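Local coordinates for protein elongation factor 1-beta (Pyrococcus horikoshii OT-3, PDB 7CSL) that probably promotes the exchange of GDP for GTP on elongation factor 1-alpha, regenerating the form that carries aminoacyl-tRNA to the ribosome, at residues D18-L21 against D22-E25. Numbering follows the deposited sequence.
Sequences DVNL and DELE
N20 and E23 meet where the loop leaving strand 6-14 winds into helix 21-29, and the side chain of N20 caps the new helix. Its OD1 accepts a hydrogen bond from E23 N at 3.1 Å. CG lies anti to the backbone N of N20 (chi1 -172°), which directs OD1 at the N-H of E23; the donor stands above the amide plane rather than within it. Asparagine suits an N-cap because its short side chain brings a carbonyl oxygen to an amide of the first turn that has no earlier helical carbonyl to bond to. The side chains of N20 and E23 cross at about a right angle, with N20 CG 3.7 Å from E23 CB.

Main-chain bonds then establish the helical repeat. L24 N donates to N20 O (3.1 Å), and E25 N donates to L21 O over a shorter 2.8 Å.

Apolar contact spans the capping bond as a hydrophobic staple: V19, just before the N-cap, touches L24 through CG1 and CD2 at 4.1 Å. Branched apolar side chains suit both ends, which are buried, V19 also meeting N79 and L24 reaching V77 and L53, while L21 packs on V51 and L53 of strand 50-59. The negative charges of D22 and E25 are probably favoured near the positive end of the helix dipole; both form salt bridges with R43 of strand 37-47, and E25 also pairs with K29.

N20 thus ends the loop and starts the helix, while L21 and L24 seat it on the sheet: an N-capped, stapled start to the first helix of a ferredoxin-like alpha-beta sandwich.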
ATOM      1  N   ASP C  18      20.254  16.389  15.795  1.00 53.40           N
ATOM      2  CA  ASP C  18      21.464  17.156  15.428  1.00 58.30           C
ATOM      3  C   ASP C  18      22.321  16.514  14.316  1.00 56.61           C
ATOM      4  O   ASP C  18      23.411  16.990  14.049  1.00 53.90           O
ATOM      5  CB  ASP C  18      22.357  17.403  16.671  1.00 60.25           C
ATOM      6  CG  ASP C  18      21.733  18.371  17.692  1.00 67.44           C
ATOM      7  OD1 ASP C  18      20.676  18.977  17.422  1.00 73.20           O
ATOM      8  OD2 ASP C  18      22.318  18.524  18.790  1.00 74.23           O
ATOM      9  N   VAL C  19      21.837  15.456  13.667  1.00 51.80           N
ATOM     10  CA  VAL C  19      22.505  14.914  12.474  1.00 49.90           C
ATOM     11  C   VAL C  19      22.557  15.983  11.368  1.00 45.53           C
ATOM     12  O   VAL C  19      21.583  16.668  11.086  1.00 47.26           O
ATOM     13  CB  VAL C  19      21.802  13.633  11.926  1.00 49.88           C
ATOM     14  CG1 VAL C  19      22.390  13.217  10.576  1.00 51.13           C
ATOM     15  CG2 VAL C  19      21.914  12.488  12.919  1.00 47.82           C
ATOM     16  N   ASN C  20      23.728  16.132  10.773  1.00 47.86           N
ATOM     17  CA  ASN C  20      23.916  16.960   9.611  1.00 49.16           C
ATOM     18  C   ASN C  20      23.249  16.241   8.429  1.00 48.28           C
ATOM     19  O   ASN C  20      23.753  15.233   7.941  1.00 44.86           O
ATOM     20  CB  ASN C  20      25.404  17.170   9.370  1.00 52.81           C
ATOM     21  CG  ASN C  20      25.690  18.190   8.290  1.00 54.91           C
ATOM     22  OD1 ASN C  20      25.012  18.256   7.263  1.00 50.01           O
ATOM     23  ND2 ASN C  20      26.732  18.979   8.513  1.00 57.91           N
ATOM     24  N   LEU C  21      22.124  16.783   7.984  1.00 45.40           N
ATOM     25  CA  LEU C  21      21.303  16.152   6.948  1.00 46.83           C
ATOM     26  C   LEU C  21      21.901  16.355   5.549  1.00 51.56           C
ATOM     27  O   LEU C  21      21.697  15.505   4.671  1.00 47.30           O
ATOM     28  CB  LEU C  21      19.859  16.674   7.033  1.00 49.37           C
ATOM     29  CG  LEU C  21      19.143  16.462   8.380  1.00 49.99           C
ATOM     30  CD1 LEU C  21      17.889  17.343   8.512  1.00 49.30           C
ATOM     31  CD2 LEU C  21      18.802  14.991   8.606  1.00 52.09           C
ATOM     32  N   ASP C  22      22.658  17.446   5.333  1.00 49.95           N
ATOM     33  CA  ASP C  22      23.376  17.644   4.046  1.00 50.27           C
ATOM     34  C   ASP C  22      24.470  16.567   3.856  1.00 50.08           C
ATOM     35  O   ASP C  22      24.673  16.012   2.758  1.00 53.63           O
ATOM     36  CB  ASP C  22      23.975  19.066   3.946  1.00 56.10           C
ATOM     37  CG  ASP C  22      22.907  20.179   3.992  1.00 60.53           C
ATOM     38  OD1 ASP C  22      21.779  19.996   3.471  1.00 61.43           O
ATOM     39  OD2 ASP C  22      23.189  21.243   4.564  1.00 58.83           O
ATOM     40  N   GLU C  23      25.152  16.257   4.946  1.00 45.48           N
ATOM     41  CA  GLU C  23      26.209  15.266   4.960  1.00 45.62           C
ATOM     42  C   GLU C  23      25.636  13.872   4.766  1.00 43.16           C
ATOM     43  O   GLU C  23      26.205  13.066   4.026  1.00 42.55           O
ATOM     44  CB  GLU C  23      26.942  15.354   6.294  1.00 48.16           C
ATOM     45  CG  GLU C  23      28.122  14.423   6.476  1.00 59.51           C
ATOM     46  CD  GLU C  23      28.773  14.608   7.844  1.00 64.17           C
ATOM     47  OE1 GLU C  23      29.035  13.583   8.507  1.00 71.51           O
ATOM     48  OE2 GLU C  23      28.988  15.774   8.265  1.00 60.38           O
ATOM     49  N   LEU C  24      24.515  13.614   5.447  1.00 45.69           N
ATOM     50  CA  LEU C  24      23.826  12.332   5.412  1.00 43.81           C
ATOM     51  C   LEU C  24      23.218  12.079   4.019  1.00 44.04           C
ATOM     52  O   LEU C  24      23.408  11.002   3.420  1.00 38.74           O
ATOM     53  CB  LEU C  24      22.749  12.254   6.527  1.00 41.44           C
ATOM     54  CG  LEU C  24      21.869  11.010   6.477  1.00 39.14           C
ATOM     55  CD1 LEU C  24      22.724   9.774   6.754  1.00 41.14           C
ATOM     56  CD2 LEU C  24      20.727  11.072   7.468  1.00 43.85           C
ATOM     57  N   GLU C  25      22.551  13.080   3.469  1.00 46.02           N
ATOM     58  CA  GLU C  25      22.034  12.969   2.097  1.00 50.88           C
ATOM     59  C   GLU C  25      23.114  12.554   1.120  1.00 49.69           C
ATOM     60  O   GLU C  25      22.926  11.620   0.348  1.00 48.37           O
ATOM     61  CB  GLU C  25      21.439  14.288   1.651  1.00 52.43           C
ATOM     62  CG  GLU C  25      20.738  14.254   0.295  1.00 52.67           C
ATOM     63  CD  GLU C  25      20.116  15.586  -0.035  1.00 57.32           C
ATOM     64  OE1 GLU C  25      19.680  16.257   0.925  1.00 54.93           O
ATOM     65  OE2 GLU C  25      20.065  15.958  -1.235  1.00 59.46           O
TER